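Local structure of hypothetical protein DR_0824 (Deinococcus radiodurans, 2IMR) at residues V322-L332 against V349-E360; L237-L248 against A297-V307. The protein catalyses the zinc-dependent deamination of aminodeoxyfutalosine to futalosine, a step in menaquinone biosynthesis, and, to a lesser extent, deaminates adenosine and several of its derivatives. One frame throughout, in Å; residues are numbered along the deposited sequence.

Contact 1: residues V322-L332 against V349-E360; sequences VVTCPRSNHHL and VALGTDSVASGE
The methyl CG2 of T324 lies alongside L351, 3.7 Å from CD2, where two neighbouring parallel strands of the amidohydrolase (β/α)8 barrel run side by side. V322 CG2 against V349 CG2 continues this outward face, which helix 339-344 covers through F342 and W339; V323 and A350 point to the other side, into the barrel, where V323 packs on H99. The backbone ladder is short: A350 N to V322 O at 2.8 Å, T324 N to A350 O and G352 N to T324 O. Past G352 come the loops at the C-terminal ends of the strands. Here D354, whose carboxylate belongs to the zinc site though its nearest atom stands about 3 Å from the metal, accepts on OD2 from S328 OG at 2.7 Å. The donor meets the anti side of the carboxylate, a second-shell contact that would restrain its rotation. With chi1 at 180°, S328 sets OG between D354 OD2 and S358 OG, the latter 2.6 Å away. A water joins S328 N to T353 O. The R327 guanidinium spreads one face over G359 O, while its main charge partners are E367 and E366, the link to E360 being long at 4.0 Å from NH1 to OE1. Farther out, H331 NE2 gives a nearly straight bond of 2.6 Å to E360 OE2, which sits almost in the imidazole plane, with the carboxylate turned 61° from the ring.

Contact 2: residues L237-L248 against A297-V307; sequences LQIHVAEHPTEL and ARPTLVHMVNV. With ZN (zinc ion), chain B.
H240 NE2 binds the zinc ion at 2.1 Å, together with H99 and H101, while H240 ND1 is hydrogen-bonded to H213 O, fixing the ring's rotation. A metal-bound water lies 3.0 Å from H303 NE2, in the plane of that ring. H240 and H303 meet rim to rim, CD2 to CD2 at 3.8 Å, whereas E243 lies flat against H303: its carboxylate is 8° from parallel to the ring, with OE2 over one face. V302 CG1 covers the centre of the opposite face. E243 has its chain extended (chi1 179°), which carries the carboxylate along the imidazole, where Y114 bonds OE1. Q238 OE1, which touches V302 CG2, bonds H99 ND1 and so steadies a first-shell ligand. A parallel ladder joins the strands, with V302 N to I239 O at 2.8 Å almost straight. Beyond the strand ends, A242 O takes N306 N at 2.9 Å, and the N306 amide packs on P245. On the face turned from the metal, I239 CD1 rests on P299 CB and V241 CB on M304 SD at 3.7 Å. Gathering H240, H303 and E243, probably the proton donor, at one barrel mouth is typical of amidohydrolase-superfamily zinc deaminases.

Overall arrangement
Both contacts are buried neighbours in one parallel sheet, with strand order 238-241, 300-303, 322-324, 349-351, and centres about 12 Å apart. The central strands 300-303 and 322-324 join them through V323 N to L301 O and V323 O to H303 N, probable hydrogen bonds. The general lesson is that the barrel keeps its outward strand faces for packing and gathers its chemistry inside and at the C-terminal ends: each pair packs apolar residues on a helix-facing side and places polar groups round the same zinc site. Contact 2 contributes H240 and the H303–E243 stack; contact 1 contributes D354, which touches H303, and extends farther to a solvent-exposed edge at E360, rich in charged side chains.

Contact 1: residues V322-L332 against V349-E360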
loop_
_atom_site.group_PDB
_atom_site.type_symbol
_atom_site.label_atom_id
_atom_site.label_comp_id
_atom_site.label_asym_id
_atom_site.label_seq_id
_atom_site.Cartn_x
_atom_site.Cartn_y
_atom_site.Cartn_z
ATOM N N VAL A 322 6.769 -0.820 4.589
ATOM C CA VAL A 322 6.182 -1.858 3.751
ATOM C C VAL A 322 4.664 -1.759 3.758
ATOM O O VAL A 322 4.063 -1.355 4.755
ATOM C CB VAL A 322 6.582 -3.277 4.235
ATOM C CG1 VAL A 322 8.092 -3.447 4.156
ATOM C CG2 VAL A 322 6.092 -3.511 5.655
ATOM N N VAL A 323 4.041 -2.110 2.636
ATOM C CA VAL A 323 2.587 -2.085 2.558
ATOM C C VAL A 323 2.093 -3.506 2.333
ATOM O O VAL A 323 2.561 -4.195 1.428
ATOM C CB VAL A 323 2.078 -1.200 1.396
ATOM C CG1 VAL A 323 0.545 -1.192 1.388
ATOM C CG2 VAL A 323 2.610 0.214 1.541
ATOM N N THR A 324 1.162 -3.958 3.166
ATOM C CA THR A 324 0.619 -5.299 3.008
ATOM C C THR A 324 -0.831 -5.168 2.528
ATOM O O THR A 324 -1.533 -4.244 2.930
ATOM C CB THR A 324 0.701 -6.095 4.344
ATOM O OG1 THR A 324 0.152 -7.409 4.170
ATOM C CG2 THR A 324 -0.054 -5.380 5.450
ATOM N N CYS A 325 -1.247 -6.075 1.639
ATOM C CA CYS A 325 -2.603 -6.102 1.079
ATOM C C CYS A 325 -3.152 -7.499 1.390
ATOM O O CYS A 325 -3.079 -8.414 0.568
ATOM C CB CYS A 325 -2.554 -5.875 -0.444
ATOM S SG CYS A 325 -1.715 -4.337 -0.974
ATOM N N PRO A 326 -3.709 -7.679 2.597
ATOM C CA PRO A 326 -4.270 -8.948 3.076
ATOM C C PRO A 326 -5.156 -9.746 2.124
ATOM O O PRO A 326 -4.802 -10.852 1.721
ATOM C CB PRO A 326 -5.006 -8.536 4.349
ATOM C CG PRO A 326 -4.183 -7.405 4.848
ATOM C CD PRO A 326 -3.934 -6.615 3.587
ATOM N N ARG A 327 -6.313 -9.204 1.769
ATOM C CA ARG A 327 -7.208 -9.937 0.889
ATOM C C ARG A 327 -6.575 -10.305 -0.442
ATOM O O ARG A 327 -6.715 -11.435 -0.907
ATOM C CB ARG A 327 -8.495 -9.143 0.676
ATOM C CG ARG A 327 -9.326 -9.064 1.944
ATOM C CD ARG A 327 -10.608 -8.284 1.722
ATOM N NE ARG A 327 -10.338 -6.898 1.356
ATOM C CZ ARG A 327 -11.285 -5.992 1.137
ATOM N NH1 ARG A 327 -12.568 -6.327 1.247
ATOM N NH2 ARG A 327 -10.950 -4.754 0.807
ATOM N N SER A 328 -5.871 -9.355 -1.050
ATOM C CA SER A 328 -5.222 -9.616 -2.323
ATOM C C SER A 328 -4.281 -10.816 -2.232
ATOM O O SER A 328 -4.303 -11.691 -3.098
ATOM C CB SER A 328 -4.434 -8.385 -2.787
ATOM O OG SER A 328 -3.791 -8.642 -4.023
ATOM N N ASN A 329 -3.455 -10.866 -1.188
ATOM C CA ASN A 329 -2.520 -11.981 -1.035
ATOM C C ASN A 329 -3.256 -13.306 -0.927
ATOM O O ASN A 329 -2.807 -14.324 -1.455
ATOM C CB ASN A 329 -1.647 -11.811 0.208
ATOM C CG ASN A 329 -0.713 -10.621 0.115
ATOM O OD1 ASN A 329 -0.460 -10.084 -0.967
ATOM N ND2 ASN A 329 -0.179 -10.215 1.251
ATOM N N HIS A 330 -4.388 -13.292 -0.237
ATOM C CA HIS A 330 -5.169 -14.503 -0.071
ATOM C C HIS A 330 -5.754 -14.982 -1.400
ATOM O O HIS A 330 -5.606 -16.149 -1.767
ATOM C CB HIS A 330 -6.294 -14.275 0.943
ATOM C CG HIS A 330 -7.269 -15.407 1.014
ATOM N ND1 HIS A 330 -6.907 -16.672 1.423
ATOM C CD2 HIS A 330 -8.575 -15.480 0.665
ATOM C CE1 HIS A 330 -7.950 -17.479 1.318
ATOM N NE2 HIS A 330 -8.974 -16.780 0.860
ATOM N N HIS A 331 -6.411 -14.083 -2.126
ATOM C CA HIS A 331 -7.014 -14.459 -3.401
ATOM C C HIS A 331 -6.005 -14.870 -4.468
ATOM O O HIS A 331 -6.321 -15.669 -5.350
ATOM C CB HIS A 331 -7.903 -13.332 -3.922
ATOM C CG HIS A 331 -9.105 -13.081 -3.068
ATOM N ND1 HIS A 331 -10.016 -14.072 -2.765
ATOM C CD2 HIS A 331 -9.529 -11.970 -2.426
ATOM C CE1 HIS A 331 -10.950 -13.580 -1.971
ATOM N NE2 HIS A 331 -10.678 -12.305 -1.750
ATOM N N LEU A 332 -4.790 -14.342 -4.388
ATOM C CA LEU A 332 -3.764 -14.690 -5.364
ATOM C C LEU A 332 -2.904 -15.856 -4.887
ATOM O O LEU A 332 -1.918 -16.216 -5.533
ATOM C CB LEU A 332 -2.895 -13.462 -5.681
ATOM C CG LEU A 332 -3.592 -12.465 -6.618
ATOM C CD1 LEU A 332 -2.855 -11.131 -6.642
ATOM C CD2 LEU A 332 -3.662 -13.065 -8.018
ATOM N N VAL A 349 4.663 -0.593 9.014
ATOM C CA VAL A 349 3.737 -1.308 8.145
ATOM C C VAL A 349 2.485 -0.485 7.854
ATOM O O VAL A 349 1.922 0.147 8.748
ATOM C CB VAL A 349 3.309 -2.649 8.789
ATOM C CG1 VAL A 349 2.360 -3.404 7.864
ATOM C CG2 VAL A 349 4.540 -3.495 9.081
ATOM N N ALA A 350 2.072 -0.486 6.591
ATOM C CA ALA A 350 0.880 0.234 6.159
ATOM C C ALA A 350 -0.040 -0.773 5.473
ATOM O O ALA A 350 0.394 -1.859 5.082
ATOM C CB ALA A 350 1.261 1.344 5.185
ATOM N N LEU A 351 -1.308 -0.411 5.328
ATOM C CA LEU A 351 -2.280 -1.286 4.691
ATOM C C LEU A 351 -2.795 -0.768 3.353
ATOM O O LEU A 351 -2.984 0.433 3.162
ATOM C CB LEU A 351 -3.470 -1.504 5.626
ATOM C CG LEU A 351 -3.276 -2.499 6.768
ATOM C CD1 LEU A 351 -4.341 -2.273 7.834
ATOM C CD2 LEU A 351 -3.355 -3.912 6.220
ATOM N N GLY A 352 -3.023 -1.701 2.436
ATOM C CA GLY A 352 -3.549 -1.370 1.123
ATOM C C GLY A 352 -4.535 -2.466 0.748
ATOM O O GLY A 352 -4.561 -3.512 1.391
ATOM N N THR A 353 -5.348 -2.236 -0.278
ATOM C CA THR A 353 -6.316 -3.232 -0.720
ATOM C C THR A 353 -5.860 -3.818 -2.049
ATOM O O THR A 353 -6.364 -4.851 -2.487
ATOM C CB THR A 353 -7.705 -2.601 -0.973
ATOM O OG1 THR A 353 -7.586 -1.612 -2.006
ATOM C CG2 THR A 353 -8.249 -1.943 0.290
ATOM N N ASP A 354 -4.895 -3.148 -2.676
ATOM C CA ASP A 354 -4.406 -3.537 -3.996
ATOM C C ASP A 354 -5.594 -3.192 -4.905
ATOM O O ASP A 354 -6.590 -2.653 -4.427
ATOM C CB ASP A 354 -4.100 -5.035 -4.050
ATOM C CG ASP A 354 -3.002 -5.368 -5.033
ATOM O OD1 ASP A 354 -2.640 -4.493 -5.842
ATOM O OD2 ASP A 354 -2.506 -6.511 -5.004
ATOM N N SER A 355 -5.507 -3.467 -6.202
ATOM C CA SER A 355 -6.632 -3.159 -7.095
ATOM C C SER A 355 -7.809 -4.062 -6.720
ATOM O O SER A 355 -7.623 -5.083 -6.054
ATOM C CB SER A 355 -6.248 -3.410 -8.553
ATOM O OG SER A 355 -6.469 -4.762 -8.906
ATOM N N VAL A 356 -9.018 -3.702 -7.147
ATOM C CA VAL A 356 -10.188 -4.513 -6.817
ATOM C C VAL A 356 -10.200 -5.863 -7.529
ATOM O O VAL A 356 -10.995 -6.744 -7.189
ATOM C CB VAL A 356 -11.502 -3.775 -7.150
ATOM C CG1 VAL A 356 -11.641 -2.544 -6.270
ATOM C CG2 VAL A 356 -11.527 -3.393 -8.621
ATOM N N ALA A 357 -9.330 -6.033 -8.519
ATOM C CA ALA A 357 -9.275 -7.302 -9.232
ATOM C C ALA A 357 -8.942 -8.428 -8.254
ATOM O O ALA A 357 -9.488 -9.528 -8.356
ATOM C CB ALA A 357 -8.231 -7.247 -10.339
ATOM N N SER A 358 -8.058 -8.146 -7.300
ATOM C CA SER A 358 -7.658 -9.155 -6.319
ATOM C C SER A 358 -7.993 -8.779 -4.879
ATOM O O SER A 358 -8.018 -9.647 -4.000
ATOM C CB SER A 358 -6.151 -9.432 -6.433
ATOM O OG SER A 358 -5.378 -8.287 -6.102
ATOM N N GLY A 359 -8.259 -7.499 -4.637
ATOM C CA GLY A 359 -8.564 -7.050 -3.287
ATOM C C GLY A 359 -10.033 -6.875 -2.929
ATOM O O GLY A 359 -10.350 -6.448 -1.820
ATOM N N GLU A 360 -10.925 -7.187 -3.863
ATOM C CA GLU A 360 -12.365 -7.072 -3.634
ATOM C C GLU A 360 -12.890 -5.639 -3.647
ATOM O O GLU A 360 -13.715 -5.289 -4.497
ATOM C CB GLU A 360 -12.753 -7.746 -2.309
ATOM C CG GLU A 360 -12.655 -9.261 -2.323
ATOM C CD GLU A 360 -13.091 -9.881 -1.006
ATOM O OE1 GLU A 360 -14.171 -9.510 -0.492
ATOM O OE2 GLU A 360 -12.359 -10.744 -0.486
HETATM O O HOH W 1 -6.077 -6.559 -0.446
#

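Contact 2: residues L237-L248 against A297-V307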
loop_
_atom_site.group_PDB
_atom_site.type_symbol
_atom_site.label_atom_id
_atom_site.label_comp_id
_atom_site.label_asym_id
_atom_site.label_seq_id
_atom_site.Cartn_x
_atom_site.Cartn_y
_atom_site.Cartn_z
ATOM N N LEU A 237 8.928 6.314 -3.611
ATOM C CA LEU A 237 8.998 5.093 -4.403
ATOM C C LEU A 237 8.173 3.964 -3.804
ATOM O O LEU A 237 7.997 3.886 -2.592
ATOM C CB LEU A 237 10.448 4.594 -4.490
ATOM C CG LEU A 237 11.509 5.291 -5.342
ATOM C CD1 LEU A 237 12.891 4.818 -4.897
ATOM C CD2 LEU A 237 11.287 4.983 -6.811
ATOM N N GLN A 238 7.660 3.102 -4.676
ATOM C CA GLN A 238 6.930 1.904 -4.268
ATOM C C GLN A 238 7.332 0.825 -5.264
ATOM O O GLN A 238 7.281 1.039 -6.481
ATOM C CB GLN A 238 5.408 2.102 -4.275
ATOM C CG GLN A 238 4.840 2.348 -2.876
ATOM C CD GLN A 238 3.323 2.203 -2.795
ATOM O OE1 GLN A 238 2.744 1.285 -3.373
ATOM N NE2 GLN A 238 2.679 3.097 -2.052
ATOM N N ILE A 239 7.765 -0.315 -4.740
ATOM C CA ILE A 239 8.189 -1.450 -5.558
ATOM C C ILE A 239 7.472 -2.700 -5.033
ATOM O O ILE A 239 7.444 -2.930 -3.824
ATOM C CB ILE A 239 9.725 -1.701 -5.428
ATOM C CG1 ILE A 239 10.501 -0.412 -5.706
ATOM C CG2 ILE A 239 10.165 -2.803 -6.401
ATOM C CD1 ILE A 239 11.990 -0.525 -5.421
ATOM N N HIS A 240 6.871 -3.485 -5.927
ATOM C CA HIS A 240 6.214 -4.728 -5.508
ATOM C C HIS A 240 7.343 -5.729 -5.333
ATOM O O HIS A 240 8.078 -5.988 -6.282
ATOM C CB HIS A 240 5.275 -5.274 -6.585
ATOM C CG HIS A 240 4.181 -4.335 -6.981
ATOM N ND1 HIS A 240 4.310 -3.439 -8.020
ATOM C CD2 HIS A 240 2.922 -4.183 -6.507
ATOM C CE1 HIS A 240 3.176 -2.778 -8.172
ATOM N NE2 HIS A 240 2.318 -3.211 -7.267
ATOM N N VAL A 241 7.477 -6.315 -4.147
ATOM C CA VAL A 241 8.572 -7.254 -3.925
ATOM C C VAL A 241 8.170 -8.537 -3.210
ATOM O O VAL A 241 7.445 -8.501 -2.215
ATOM C CB VAL A 241 9.706 -6.580 -3.115
ATOM C CG1 VAL A 241 10.877 -7.545 -2.935
ATOM C CG2 VAL A 241 10.161 -5.313 -3.827
ATOM N N ALA A 242 8.650 -9.663 -3.738
ATOM C CA ALA A 242 8.397 -10.987 -3.166
ATOM C C ALA A 242 6.921 -11.294 -2.900
ATOM O O ALA A 242 6.569 -11.884 -1.870
ATOM C CB ALA A 242 9.207 -11.155 -1.875
ATOM N N GLU A 243 6.066 -10.923 -3.846
ATOM C CA GLU A 243 4.634 -11.150 -3.697
ATOM C C GLU A 243 4.247 -12.624 -3.679
ATOM O O GLU A 243 3.560 -13.064 -2.761
ATOM C CB GLU A 243 3.859 -10.429 -4.807
ATOM C CG GLU A 243 2.346 -10.650 -4.722
ATOM C CD GLU A 243 1.576 -9.888 -5.773
ATOM O OE1 GLU A 243 2.178 -9.528 -6.807
ATOM O OE2 GLU A 243 0.361 -9.664 -5.578
ATOM N N HIS A 244 4.697 -13.384 -4.678
ATOM C CA HIS A 244 4.374 -14.808 -4.784
ATOM C C HIS A 244 5.609 -15.662 -4.467
ATOM O O HIS A 244 6.734 -15.259 -4.750
ATOM C CB HIS A 244 3.862 -15.097 -6.204
ATOM C CG HIS A 244 3.144 -16.402 -6.347
ATOM N ND1 HIS A 244 3.790 -17.583 -6.638
ATOM C CD2 HIS A 244 1.830 -16.712 -6.230
ATOM C CE1 HIS A 244 2.905 -18.565 -6.695
ATOM N NE2 HIS A 244 1.710 -18.062 -6.451
ATOM N N PRO A 245 5.414 -16.845 -3.859
ATOM C CA PRO A 245 6.574 -17.685 -3.540
ATOM C C PRO A 245 7.458 -18.046 -4.731
ATOM O O PRO A 245 8.665 -18.237 -4.572
ATOM C CB PRO A 245 5.947 -18.916 -2.874
ATOM C CG PRO A 245 4.556 -18.956 -3.434
ATOM C CD PRO A 245 4.162 -17.497 -3.438
ATOM N N THR A 246 6.866 -18.134 -5.918
ATOM C CA THR A 246 7.628 -18.476 -7.112
ATOM C C THR A 246 8.631 -17.384 -7.503
ATOM O O THR A 246 9.530 -17.621 -8.314
ATOM C CB THR A 246 6.691 -18.785 -8.304
ATOM O OG1 THR A 246 5.715 -17.748 -8.437
ATOM C CG2 THR A 246 5.979 -20.118 -8.083
ATOM N N GLU A 247 8.482 -16.191 -6.931
ATOM C CA GLU A 247 9.420 -15.108 -7.213
ATOM C C GLU A 247 10.700 -15.396 -6.427
ATOM O O GLU A 247 11.814 -15.285 -6.949
ATOM C CB GLU A 247 8.845 -13.752 -6.783
ATOM C CG GLU A 247 9.799 -12.581 -7.046
ATOM C CD GLU A 247 9.280 -11.258 -6.508
ATOM O OE1 GLU A 247 8.049 -11.056 -6.526
ATOM O OE2 GLU A 247 10.104 -10.415 -6.082
ATOM N N LEU A 248 10.539 -15.778 -5.164
ATOM C CA LEU A 248 11.698 -16.096 -4.334
ATOM C C LEU A 248 12.426 -17.299 -4.937
ATOM O O LEU A 248 13.658 -17.361 -4.945
ATOM C CB LEU A 248 11.253 -16.424 -2.908
ATOM C CG LEU A 248 12.327 -16.956 -1.955
ATOM C CD1 LEU A 248 13.417 -15.910 -1.735
ATOM C CD2 LEU A 248 11.670 -17.333 -0.637
ATOM N N ALA A 297 17.570 4.287 -1.173
ATOM C CA ALA A 297 16.599 5.345 -1.434
ATOM C C ALA A 297 15.357 5.222 -0.538
ATOM O O ALA A 297 14.421 6.013 -0.652
ATOM C CB ALA A 297 16.189 5.313 -2.906
ATOM N N ARG A 298 15.370 4.237 0.358
ATOM C CA ARG A 298 14.256 3.981 1.275
ATOM C C ARG A 298 12.911 3.827 0.568
ATOM O O ARG A 298 11.911 4.423 0.980
ATOM C CB ARG A 298 14.136 5.094 2.321
ATOM C CG ARG A 298 15.135 5.020 3.465
ATOM C CD ARG A 298 14.782 6.056 4.520
ATOM N NE ARG A 298 14.722 7.397 3.946
ATOM C CZ ARG A 298 13.883 8.349 4.342
ATOM N NH1 ARG A 298 13.019 8.116 5.322
ATOM N NH2 ARG A 298 13.896 9.536 3.747
ATOM N N PRO A 299 12.864 3.024 -0.506
ATOM C CA PRO A 299 11.592 2.846 -1.211
ATOM C C PRO A 299 10.620 2.047 -0.351
ATOM O O PRO A 299 11.044 1.237 0.478
ATOM C CB PRO A 299 12.000 2.061 -2.449
ATOM C CG PRO A 299 13.088 1.168 -1.904
ATOM C CD PRO A 299 13.908 2.155 -1.084
ATOM N N THR A 300 9.325 2.279 -0.539
ATOM C CA THR A 300 8.324 1.520 0.194
ATOM C C THR A 300 8.165 0.210 -0.576
ATOM O O THR A 300 7.975 0.215 -1.792
ATOM C CB THR A 300 6.975 2.270 0.255
ATOM O OG1 THR A 300 7.125 3.441 1.064
ATOM C CG2 THR A 300 5.896 1.389 0.861
ATOM N N LEU A 301 8.266 -0.908 0.134
ATOM C CA LEU A 301 8.160 -2.222 -0.485
ATOM C C LEU A 301 6.766 -2.802 -0.280
ATOM O O LEU A 301 6.276 -2.890 0.847
ATOM C CB LEU A 301 9.215 -3.158 0.108
ATOM C CG LEU A 301 10.643 -2.593 0.079
ATOM C CD1 LEU A 301 11.594 -3.588 0.732
ATOM C CD2 LEU A 301 11.073 -2.298 -1.363
ATOM N N VAL A 302 6.142 -3.211 -1.380
ATOM C CA VAL A 302 4.786 -3.751 -1.341
ATOM C C VAL A 302 4.699 -5.277 -1.378
ATOM O O VAL A 302 5.453 -5.937 -2.096
ATOM C CB VAL A 302 3.960 -3.169 -2.503
ATOM C CG1 VAL A 302 2.504 -3.614 -2.390
ATOM C CG2 VAL A 302 4.071 -1.647 -2.490
ATOM N N HIS A 303 3.768 -5.811 -0.584
ATOM C CA HIS A 303 3.504 -7.241 -0.450
ATOM C C HIS A 303 4.520 -7.878 0.486
ATOM O O HIS A 303 4.196 -8.158 1.638
ATOM C CB HIS A 303 3.483 -7.923 -1.825
ATOM C CG HIS A 303 2.357 -7.451 -2.699
ATOM N ND1 HIS A 303 1.044 -7.442 -2.274
ATOM C CD2 HIS A 303 2.350 -6.942 -3.953
ATOM C CE1 HIS A 303 0.278 -6.944 -3.228
ATOM N NE2 HIS A 303 1.044 -6.632 -4.257
ATOM N N MET A 304 5.736 -8.115 -0.000
ATOM C CA MET A 304 6.790 -8.662 0.848
ATOM C C MET A 304 6.346 -9.881 1.642
ATOM O O MET A 304 6.607 -9.983 2.847
ATOM C CB MET A 304 7.252 -7.578 1.819
ATOM C CG MET A 304 7.920 -6.395 1.148
ATOM S SD MET A 304 9.536 -6.886 0.547
ATOM C CE MET A 304 10.487 -6.798 2.100
ATOM N N VAL A 305 5.690 -10.812 0.968
ATOM C CA VAL A 305 5.188 -12.008 1.623
ATOM C C VAL A 305 6.232 -13.106 1.741
ATOM O O VAL A 305 6.383 -13.732 2.788
ATOM C CB VAL A 305 3.959 -12.562 0.860
ATOM C CG1 VAL A 305 3.551 -13.925 1.414
ATOM C CG2 VAL A 305 2.803 -11.580 0.979
ATOM N N ASN A 306 6.971 -13.327 0.667
ATOM C CA ASN A 306 7.957 -14.388 0.662
ATOM C C ASN A 306 9.378 -13.886 0.867
ATOM O O ASN A 306 10.159 -13.768 -0.072
ATOM C CB ASN A 306 7.786 -15.164 -0.638
ATOM C CG ASN A 306 6.385 -15.751 -0.759
ATOM O OD1 ASN A 306 6.102 -16.815 -0.211
ATOM N ND2 ASN A 306 5.492 -15.037 -1.446
ATOM N N VAL A 307 9.691 -13.594 2.127
ATOM C CA VAL A 307 10.991 -13.086 2.516
ATOM C C VAL A 307 11.574 -13.940 3.634
ATOM O O VAL A 307 10.869 -14.733 4.259
ATOM C CB VAL A 307 10.894 -11.621 3.010
ATOM C CG1 VAL A 307 10.336 -10.729 1.902
ATOM C CG2 VAL A 307 10.017 -11.547 4.256
HETATM ZN ZN ZN B . 0.259 -3.250 -6.966
HETATM O O HOH W 2 9.763 6.182 -0.856
HETATM O O HOH W 3 6.461 5.433 -1.047
HETATM O O HOH W 4 -0.203 -4.874 -6.366
#